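Local coordinates for protein glutathione S-transferase (Legionella pneumophila subsp. pneumophila str. Philadelphia 1, PDB 3NIV) that probably acts as a zeta-class glutathione transferase, isomerising maleylacetoacetate with the help of glutathione, at residues I4-T12 / A27-L35; V164-V175 / I194-F204. All coordinates share one frame; numbering follows the deposited sequence.

Interaction 1 (I4-T12 / A27-L35)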
loop_
_atom_site.group_PDB
_atom_site.type_symbol
_atom_site.label_atom_id
_atom_site.label_comp_id
_atom_site.label_asym_id
_atom_site.label_seq_id
_atom_site.Cartn_x
_atom_site.Cartn_y
_atom_site.Cartn_z
ATOM N N ILE A 4 3.553 15.776 16.441
ATOM C CA ILE A 4 4.008 16.572 15.303
ATOM C C ILE A 4 3.821 15.897 13.945
ATOM O O ILE A 4 4.486 14.912 13.634
ATOM C CB ILE A 4 5.497 16.922 15.417
ATOM C CG1 ILE A 4 5.773 17.715 16.690
ATOM C CG2 ILE A 4 5.946 17.710 14.193
ATOM C CD1 ILE A 4 7.195 18.240 16.761
ATOM N N LEU A 5 2.928 16.448 13.130
ATOM C CA LEU A 5 2.799 16.024 11.738
ATOM C C LEU A 5 3.598 16.952 10.828
ATOM O O LEU A 5 3.454 18.170 10.907
ATOM C CB LEU A 5 1.333 16.031 11.310
ATOM C CG LEU A 5 1.071 15.755 9.831
ATOM C CD1 LEU A 5 1.323 14.292 9.521
ATOM C CD2 LEU A 5 -0.346 16.138 9.441
ATOM N N TYR A 6 4.453 16.384 9.985
ATOM C CA TYR A 6 5.097 17.155 8.930
ATOM C C TYR A 6 4.236 17.035 7.680
ATOM O O TYR A 6 3.909 15.930 7.237
ATOM C CB TYR A 6 6.528 16.686 8.686
ATOM C CG TYR A 6 7.448 17.091 9.805
ATOM C CD1 TYR A 6 7.415 16.432 11.021
ATOM C CD2 TYR A 6 8.326 18.154 9.661
ATOM C CE1 TYR A 6 8.235 16.809 12.061
ATOM C CE2 TYR A 6 9.159 18.536 10.699
ATOM C CZ TYR A 6 9.107 17.859 11.902
ATOM O OH TYR A 6 9.927 18.227 12.952
ATOM N N ASP A 7 3.851 18.182 7.132
ATOM C CA ASP A 7 2.752 18.229 6.178
ATOM C C ASP A 7 3.053 19.017 4.902
ATOM O O ASP A 7 3.612 20.115 4.944
ATOM C CB ASP A 7 1.510 18.809 6.866
ATOM C CG ASP A 7 0.257 18.657 6.032
ATOM O OD1 ASP A 7 -0.035 17.536 5.574
ATOM O OD2 ASP A 7 -0.451 19.661 5.844
ATOM N N TYR A 8 2.666 18.435 3.771
ATOM C CA TYR A 8 2.651 19.140 2.500
ATOM C C TYR A 8 1.218 19.268 1.995
ATOM O O TYR A 8 0.510 18.270 1.844
ATOM C CB TYR A 8 3.480 18.399 1.472
ATOM C CG TYR A 8 3.479 19.075 0.136
ATOM C CD1 TYR A 8 3.759 20.432 0.027
ATOM C CD2 TYR A 8 3.208 18.368 -1.014
ATOM C CE1 TYR A 8 3.768 21.062 -1.192
ATOM C CE2 TYR A 8 3.219 18.989 -2.240
ATOM C CZ TYR A 8 3.501 20.335 -2.324
ATOM O OH TYR A 8 3.511 20.944 -3.548
ATOM N N PHE A 9 0.789 20.491 1.715
ATOM C CA PHE A 9 -0.634 20.720 1.511
ATOM C C PHE A 9 -1.179 20.143 0.199
ATOM O O PHE A 9 -2.366 19.858 0.084
ATOM C CB PHE A 9 -0.975 22.206 1.667
ATOM C CG PHE A 9 -0.663 23.029 0.466
ATOM C CD1 PHE A 9 -1.686 23.461 -0.378
ATOM C CD2 PHE A 9 0.646 23.388 0.177
ATOM C CE1 PHE A 9 -1.408 24.235 -1.503
ATOM C CE2 PHE A 9 0.940 24.162 -0.947
ATOM C CZ PHE A 9 -0.097 24.590 -1.794
ATOM N N ARG A 10 -0.310 19.944 -0.780
ATOM C CA ARG A 10 -0.744 19.360 -2.047
ATOM C C ARG A 10 -0.678 17.832 -2.063
ATOM O O ARG A 10 -0.943 17.201 -3.093
ATOM C CB ARG A 10 0.087 19.922 -3.208
ATOM C CG ARG A 10 -0.061 21.425 -3.394
ATOM C CD ARG A 10 0.336 21.875 -4.791
ATOM N NE ARG A 10 0.354 23.339 -4.871
ATOM C CZ ARG A 10 1.461 24.076 -4.870
ATOM N NH1 ARG A 10 2.654 23.492 -4.809
ATOM N NH2 ARG A 10 1.376 25.396 -4.924
ATOM N N SER A 11 -0.312 17.235 -0.932
ATOM C CA SER A 11 -0.111 15.800 -0.890
ATOM C C SER A 11 -1.388 15.037 -0.555
ATOM O O SER A 11 -2.014 15.293 0.465
ATOM C CB SER A 11 0.962 15.453 0.129
ATOM O OG SER A 11 0.933 14.076 0.392
ATOM N N THR A 12 -1.752 14.087 -1.411
ATOM C CA THR A 12 -2.856 13.165 -1.143
ATOM C C THR A 12 -2.598 12.339 0.116
ATOM O O THR A 12 -3.438 12.261 1.001
ATOM C CB THR A 12 -3.037 12.198 -2.310
ATOM O OG1 THR A 12 -3.194 12.941 -3.525
ATOM C CG2 THR A 12 -4.243 11.305 -2.097
ATOM N N ALA A 27 -5.279 15.181 19.331
ATOM C CA ALA A 27 -4.529 16.430 19.402
ATOM C C ALA A 27 -3.128 16.262 18.823
ATOM O O ALA A 27 -2.319 15.462 19.314
ATOM C CB ALA A 27 -4.446 16.922 20.840
ATOM N N TYR A 28 -2.845 17.025 17.774
ATOM C CA TYR A 28 -1.513 17.032 17.195
ATOM C C TYR A 28 -1.071 18.433 16.847
ATOM O O TYR A 28 -1.664 19.411 17.284
ATOM C CB TYR A 28 -1.448 16.159 15.948
ATOM C CG TYR A 28 -2.316 16.625 14.795
ATOM C CD1 TYR A 28 -1.754 17.135 13.629
ATOM C CD2 TYR A 28 -3.696 16.530 14.866
ATOM C CE1 TYR A 28 -2.553 17.540 12.567
ATOM C CE2 TYR A 28 -4.498 16.932 13.819
ATOM C CZ TYR A 28 -3.927 17.434 12.672
ATOM O OH TYR A 28 -4.751 17.818 11.637
ATOM N N GLU A 29 -0.032 18.509 16.024
ATOM C CA GLU A 29 0.639 19.763 15.743
ATOM C C GLU A 29 1.275 19.725 14.358
ATOM O O GLU A 29 2.163 18.909 14.091
ATOM C CB GLU A 29 1.698 20.007 16.809
ATOM C CG GLU A 29 2.753 21.006 16.428
ATOM C CD GLU A 29 3.519 21.503 17.634
ATOM O OE1 GLU A 29 3.597 20.760 18.643
ATOM O OE2 GLU A 29 4.036 22.641 17.572
ATOM N N LYS A 30 0.818 20.622 13.491
ATOM C CA LYS A 30 1.158 20.596 12.073
ATOM C C LYS A 30 2.413 21.410 11.760
ATOM O O LYS A 30 2.697 22.413 12.406
ATOM C CB LYS A 30 -0.036 21.092 11.237
ATOM C CG LYS A 30 0.024 20.722 9.750
ATOM C CD LYS A 30 -1.361 20.633 9.112
ATOM C CE LYS A 30 -2.103 21.957 9.225
ATOM N NZ LYS A 30 -1.247 23.124 8.811
ATOM N N ILE A 31 3.167 20.952 10.771
ATOM C CA ILE A 31 4.371 21.631 10.327
ATOM C C ILE A 31 4.421 21.621 8.809
ATOM O O ILE A 31 4.734 20.598 8.199
ATOM C CB ILE A 31 5.641 20.961 10.869
ATOM C CG1 ILE A 31 5.736 21.160 12.382
ATOM C CG2 ILE A 31 6.878 21.523 10.171
ATOM C CD1 ILE A 31 7.116 20.926 12.940
ATOM N N GLU A 32 4.117 22.764 8.204
ATOM C CA GLU A 32 4.003 22.847 6.752
ATOM C C GLU A 32 5.338 23.043 6.068
ATOM O O GLU A 32 6.043 24.011 6.334
ATOM C CB GLU A 32 3.036 23.956 6.357
ATOM C CG GLU A 32 1.642 23.716 6.858
ATOM C CD GLU A 32 0.975 22.558 6.156
ATOM O OE1 GLU A 32 1.440 22.164 5.060
ATOM O OE2 GLU A 32 -0.024 22.046 6.700
ATOM N N VAL A 33 5.671 22.107 5.184
ATOM C CA VAL A 33 6.909 22.138 4.423
ATOM C C VAL A 33 6.630 21.945 2.937
ATOM O O VAL A 33 5.482 21.783 2.537
ATOM C CB VAL A 33 7.869 21.019 4.867
ATOM C CG1 VAL A 33 8.007 20.991 6.380
ATOM C CG2 VAL A 33 7.398 19.670 4.337
ATOM N N HIS A 34 7.691 21.934 2.132
ATOM C CA HIS A 34 7.580 21.734 0.686
ATOM C C HIS A 34 7.771 20.281 0.230
ATOM O O HIS A 34 6.945 19.422 0.526
ATOM C CB HIS A 34 8.543 22.664 -0.045
ATOM C CG HIS A 34 8.561 24.045 0.517
ATOM N ND1 HIS A 34 7.505 24.922 0.365
ATOM C CD2 HIS A 34 9.487 24.698 1.261
ATOM C CE1 HIS A 34 7.787 26.057 0.977
ATOM N NE2 HIS A 34 8.983 25.947 1.530
ATOM N N LEU A 35 8.848 20.006 -0.495
ATOM C CA LEU A 35 9.039 18.679 -1.076
ATOM C C LEU A 35 10.498 18.218 -1.091
ATOM O O LEU A 35 11.420 19.026 -1.221
ATOM C CB LEU A 35 8.462 18.646 -2.489
ATOM C CG LEU A 35 6.944 18.492 -2.565
ATOM C CD1 LEU A 35 6.381 19.196 -3.793
ATOM C CD2 LEU A 35 6.579 17.022 -2.564
#
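Strands 5-7 and 30-32 run parallel, at 27° to each other and 4.6 Å apart at their axes' closest approach, so that Leu5, Tyr6 and Asp7 pair with Lys30, Ile31 and Glu32. The backbone bonds alternate: Leu5 N donates to Glu29 O (2.8 Å), Ile31 N weakly returns to Leu5 O, and Asp7 N reaches Ile31 O. Val33 N closes on Asp7 O in a nearly straight bond. On the face of Tyr6 and Ile31 the two side chains lie alongside each other. Ile31 turns CG1 away from its carbonyl carbon (chi1 -69°), which carries CD1 over the Tyr6 ring, off-centre, 4.2 Å from the centroid, and against Ile4 CG2, while the other branch, CG2, lies against Tyr6 CD2; beta-branching thus lines the ring with both arms. Helix 12-23 connects the two strands in the beta-alpha-beta unit that opens the thioredoxin-like domain of glutathione transferases. On the helix side Leu5 CB packs at Tyr28 CD1, and both side chains meet the helix, Leu5 at Val17 and Tyr28 at Leu21. Asp7 and Glu32 point the same way, carboxylate planes 77° apart, with Asp7 OD2 an unusually short 2.6 Å from Glu32 OE2. Nearby positive charge probably offsets the like charges: Lys30 NZ bridges to Glu32 OE2 at 2.7 Å through the anti lone pair, while Asp7 OD1 forms a salt bridge with Arg18. Beyond the strands, Leu35 sets CG over one face of the Tyr8 ring, 4.0 Å from its centroid; Val33 O sits at the ring's edge, and Tyr8 OH accepts a bond from Arg10 NH1.

Interaction 2 (V164-V175 / I194-F204)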
loop_
_atom_site.group_PDB
_atom_site.type_symbol
_atom_site.label_atom_id
_atom_site.label_comp_id
_atom_site.label_asym_id
_atom_site.label_seq_id
_atom_site.Cartn_x
_atom_site.Cartn_y
_atom_site.Cartn_z
ATOM N N VAL A 164 -18.008 6.392 9.372
ATOM C CA VAL A 164 -16.942 6.623 8.417
ATOM C C VAL A 164 -15.705 5.819 8.827
ATOM O O VAL A 164 -15.426 5.662 10.020
ATOM C CB VAL A 164 -16.629 8.113 8.350
ATOM C CG1 VAL A 164 -15.434 8.371 7.466
ATOM C CG2 VAL A 164 -17.832 8.849 7.820
ATOM N N GLY A 165 -14.972 5.298 7.847
ATOM C CA GLY A 165 -13.820 4.476 8.165
ATOM C C GLY A 165 -12.606 4.703 7.292
ATOM O O GLY A 165 -12.547 5.674 6.518
ATOM N N LEU A 166 -11.640 3.792 7.417
ATOM C CA LEU A 166 -10.387 3.846 6.677
ATOM C C LEU A 166 -10.591 3.966 5.176
ATOM O O LEU A 166 -9.907 4.732 4.524
ATOM C CB LEU A 166 -9.530 2.603 6.973
ATOM C CG LEU A 166 -8.191 2.526 6.228
ATOM C CD1 LEU A 166 -7.298 3.712 6.592
ATOM C CD2 LEU A 166 -7.467 1.188 6.489
ATOM N N ALA A 167 -11.512 3.191 4.625
ATOM C CA ALA A 167 -11.808 3.279 3.204
ATOM C C ALA A 167 -12.289 4.680 2.813
ATOM O O ALA A 167 -11.920 5.193 1.752
ATOM C CB ALA A 167 -12.844 2.244 2.812
ATOM N N ASP A 168 -13.120 5.298 3.650
ATOM C CA ASP A 168 -13.611 6.641 3.338
ATOM C C ASP A 168 -12.453 7.637 3.451
ATOM O O ASP A 168 -12.312 8.557 2.644
ATOM C CB ASP A 168 -14.756 7.042 4.283
ATOM C CG ASP A 168 -15.905 6.056 4.263
ATOM O OD1 ASP A 168 -16.051 5.280 5.237
ATOM O OD2 ASP A 168 -16.654 6.048 3.265
ATOM N N VAL A 169 -11.617 7.433 4.461
ATOM C CA VAL A 169 -10.470 8.287 4.678
ATOM C C VAL A 169 -9.562 8.309 3.446
ATOM O O VAL A 169 -9.008 9.351 3.103
ATOM C CB VAL A 169 -9.660 7.841 5.897
ATOM C CG1 VAL A 169 -8.379 8.670 6.002
ATOM C CG2 VAL A 169 -10.495 7.955 7.155
ATOM N N CYS A 170 -9.417 7.168 2.776
ATOM C CA CYS A 170 -8.564 7.101 1.590
ATOM C C CYS A 170 -9.293 7.500 0.312
ATOM O O CYS A 170 -8.672 7.944 -0.647
ATOM C CB CYS A 170 -7.948 5.710 1.430
ATOM S SG CYS A 170 -6.805 5.284 2.751
ATOM N N LEU A 171 -10.612 7.346 0.311
ATOM C CA LEU A 171 -11.421 7.615 -0.876
ATOM C C LEU A 171 -11.528 9.102 -1.200
ATOM O O LEU A 171 -11.356 9.512 -2.350
ATOM C CB LEU A 171 -12.821 7.034 -0.705
ATOM C CG LEU A 171 -13.777 7.281 -1.870
ATOM C CD1 LEU A 171 -13.173 6.759 -3.166
ATOM C CD2 LEU A 171 -15.145 6.639 -1.616
ATOM N N ILE A 172 -11.810 9.908 -0.183
ATOM C CA ILE A 172 -12.019 11.336 -0.398
ATOM C C ILE A 172 -10.835 12.016 -1.103
ATOM O O ILE A 172 -11.024 12.674 -2.115
ATOM C CB ILE A 172 -12.475 12.056 0.904
ATOM C CG1 ILE A 172 -13.978 11.881 1.091
ATOM C CG2 ILE A 172 -12.158 13.532 0.871
ATOM C CD1 ILE A 172 -14.459 10.433 1.096
ATOM N N PRO A 173 -9.606 11.831 -0.593
ATOM C CA PRO A 173 -8.452 12.422 -1.292
ATOM C C PRO A 173 -8.305 11.938 -2.742
ATOM O O PRO A 173 -7.994 12.738 -3.619
ATOM C CB PRO A 173 -7.257 11.991 -0.435
ATOM C CG PRO A 173 -7.841 11.788 0.929
ATOM C CD PRO A 173 -9.220 11.219 0.690
ATOM N N GLN A 174 -8.561 10.665 -3.002
ATOM C CA GLN A 174 -8.486 10.161 -4.370
ATOM C C GLN A 174 -9.483 10.839 -5.323
ATOM O O GLN A 174 -9.164 11.108 -6.475
ATOM C CB GLN A 174 -8.689 8.645 -4.399
ATOM C CG GLN A 174 -8.324 8.004 -5.729
ATOM C CD GLN A 174 -6.888 8.301 -6.159
ATOM O OE1 GLN A 174 -6.664 8.838 -7.234
ATOM N NE2 GLN A 174 -5.915 7.953 -5.313
ATOM N N VAL A 175 -10.693 11.094 -4.834
ATOM C CA VAL A 175 -11.745 11.698 -5.633
ATOM C C VAL A 175 -11.406 13.172 -5.883
ATOM O O VAL A 175 -11.645 13.705 -6.960
ATOM C CB VAL A 175 -13.109 11.557 -4.930
ATOM C CG1 VAL A 175 -14.191 12.378 -5.637
ATOM C CG2 VAL A 175 -13.505 10.090 -4.860
ATOM N N ILE A 194 -20.917 8.995 -1.422
ATOM C CA ILE A 194 -20.080 8.921 -0.226
ATOM C C ILE A 194 -19.204 10.151 -0.104
ATOM O O ILE A 194 -19.119 10.767 0.959
ATOM C CB ILE A 194 -19.144 7.688 -0.262
ATOM C CG1 ILE A 194 -19.953 6.393 -0.214
ATOM C CG2 ILE A 194 -18.161 7.733 0.891
ATOM C CD1 ILE A 194 -19.136 5.138 -0.495
ATOM N N ASN A 195 -18.542 10.500 -1.207
ATOM C CA ASN A 195 -17.720 11.703 -1.255
ATOM C C ASN A 195 -18.512 12.946 -0.865
ATOM O O ASN A 195 -18.067 13.750 -0.043
ATOM C CB ASN A 195 -17.122 11.905 -2.646
ATOM C CG ASN A 195 -16.255 13.149 -2.724
ATOM O OD1 ASN A 195 -15.289 13.290 -1.975
ATOM N ND2 ASN A 195 -16.602 14.059 -3.619
ATOM N N GLU A 196 -19.685 13.101 -1.466
ATOM C CA GLU A 196 -20.563 14.220 -1.131
ATOM C C GLU A 196 -20.864 14.225 0.358
ATOM O O GLU A 196 -20.639 15.218 1.051
ATOM C CB GLU A 196 -21.877 14.138 -1.902
ATOM C CG GLU A 196 -21.936 14.979 -3.154
ATOM C CD GLU A 196 -23.366 15.409 -3.481
ATOM O OE1 GLU A 196 -24.279 15.035 -2.707
ATOM O OE2 GLU A 196 -23.572 16.113 -4.499
ATOM N N TYR A 197 -21.377 13.108 0.851
ATOM C CA TYR A 197 -21.645 13.011 2.277
ATOM C C TYR A 197 -20.426 13.414 3.107
ATOM O O TYR A 197 -20.453 14.430 3.804
ATOM C CB TYR A 197 -22.115 11.616 2.669
ATOM C CG TYR A 197 -22.239 11.466 4.160
ATOM C CD1 TYR A 197 -23.332 11.977 4.835
ATOM C CD2 TYR A 197 -21.242 10.844 4.900
ATOM C CE1 TYR A 197 -23.444 11.858 6.202
ATOM C CE2 TYR A 197 -21.343 10.724 6.269
ATOM C CZ TYR A 197 -22.450 11.227 6.915
ATOM O OH TYR A 197 -22.562 11.103 8.281
ATOM N N CYS A 198 -19.356 12.629 3.023
ATOM C CA CYS A 198 -18.170 12.894 3.817
ATOM C C CYS A 198 -17.747 14.352 3.780
ATOM O O CYS A 198 -17.283 14.891 4.784
ATOM C CB CYS A 198 -17.005 11.992 3.385
ATOM S SG CYS A 198 -17.202 10.254 3.867
ATOM N N LEU A 199 -17.914 15.000 2.631
ATOM C CA LEU A 199 -17.430 16.368 2.485
ATOM C C LEU A 199 -18.150 17.390 3.365
ATOM O O LEU A 199 -17.751 18.553 3.436
ATOM C CB LEU A 199 -17.430 16.779 1.017
ATOM C CG LEU A 199 -16.213 16.141 0.350
ATOM C CD1 LEU A 199 -16.087 16.487 -1.131
ATOM C CD2 LEU A 199 -14.956 16.534 1.120
ATOM N N THR A 200 -19.192 16.945 4.058
ATOM C CA THR A 200 -19.946 17.824 4.947
ATOM C C THR A 200 -19.489 17.727 6.408
ATOM O O THR A 200 -19.909 18.523 7.253
ATOM C CB THR A 200 -21.440 17.509 4.891
ATOM O OG1 THR A 200 -21.685 16.275 5.567
ATOM C CG2 THR A 200 -21.909 17.390 3.449
ATOM N N LEU A 201 -18.637 16.752 6.711
ATOM C CA LEU A 201 -18.076 16.640 8.049
ATOM C C LEU A 201 -16.865 17.565 8.194
ATOM O O LEU A 201 -16.052 17.682 7.275
ATOM C CB LEU A 201 -17.668 15.196 8.329
ATOM C CG LEU A 201 -18.601 14.100 7.802
ATOM C CD1 LEU A 201 -17.931 12.720 7.847
ATOM C CD2 LEU A 201 -19.916 14.085 8.556
ATOM N N PRO A 202 -16.764 18.253 9.342
ATOM C CA PRO A 202 -15.615 19.094 9.682
ATOM C C PRO A 202 -14.302 18.331 9.561
ATOM O O PRO A 202 -13.320 18.869 9.029
ATOM C CB PRO A 202 -15.864 19.434 11.153
ATOM C CG PRO A 202 -17.319 19.393 11.296
ATOM C CD PRO A 202 -17.840 18.365 10.339
ATOM N N ALA A 203 -14.279 17.096 10.056
ATOM C CA ALA A 203 -13.066 16.285 10.015
ATOM C C ALA A 203 -12.534 16.170 8.589
ATOM O O ALA A 203 -11.324 16.278 8.360
ATOM C CB ALA A 203 -13.309 14.900 10.621
ATOM N N PHE A 204 -13.431 15.967 7.630
ATOM C CA PHE A 204 -13.019 15.944 6.227
ATOM C C PHE A 204 -12.757 17.350 5.709
ATOM O O PHE A 204 -11.691 17.635 5.156
ATOM C CB PHE A 204 -14.061 15.246 5.357
ATOM C CG PHE A 204 -14.035 13.749 5.468
ATOM C CD1 PHE A 204 -14.638 13.110 6.534
ATOM C CD2 PHE A 204 -13.395 12.981 4.512
ATOM C CE1 PHE A 204 -14.607 11.729 6.642
ATOM C CE2 PHE A 204 -13.359 11.597 4.612
ATOM C CZ PHE A 204 -13.967 10.974 5.674
HETATM O O HOH W 1 -13.063 14.630 -2.484
#
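Ile172 fills the middle of this contact, its side chain packed against both Cys198 and Phe204 in the all-helical C-terminal domain of the glutathione transferase fold. Helices 166-175 and 194-198 cross at -99° with axes 9.8 Å apart, and helix 202-204 brings Phe204 back against the first of them. Ile172 CG1 lies 3.6 Å from Phe204 CE2, and CD1 touches Cys198 CB. The branching of isoleucine lets CG2 reach Leu199 CD2 as well. Phe204 lies with Cys198 CB over the centre of one ring face, while Val164 CG1 meets the ring at its edge, in plane, 3.5 Å from CZ. Holding CG1 anti to the backbone N (chi1 174°), Val164 sends that methyl to the ring and leaves CG2 for Leu201 CD1; its two methyls thus serve two different neighbours. Farther along, Ile194 crosses both Leu171 and Asp168 at about a right angle, its CG2 meeting Leu171 CD2 and Asp168 OD2. At the other end Asn195 puts its amide against Val175, with ND2 3.6 Å from CG1.

In the next shell the buried acid is held by backbone N-H groups: Asp168 OD1 accepts from Gly165 N through its anti lone pair, at 160°, and OD2 has a weak bond from Cys159 N. Asp168 thus ties the N-cap residue Gly165 to the first turn of its helix. Outside the pair, Phe204 also touches Ile19 of helix 12-23, and Leu171 touches Phe145 of helix 127-149. An amide suits the Asn195 edge because a water joins the helices there, donating to Ile172 O at 2.8 Å and to Asn195 OD1 at 2.6 Å.

Overall arrangement
Interaction 1 lies at the surface of the thioredoxin-like domain, joining neighbouring strands at one edge of the sheet, whereas interaction 2 is buried in the helical domain near the centre of the chain. Their chemistry follows: the strands are held by backbone hydrogen bonds, with charged groups gathered on one face, while the helices have no direct hydrogen bond between them and rely on apolar packing and one bridging water. The centres are 19 Å apart, yet the two meet where Thr12 CG2 packs on Pro173 CB at 3.5 Å. Helix 12-23, which links the strands of interaction 1, also touches Phe204 of interaction 2, so one helix adjoins both.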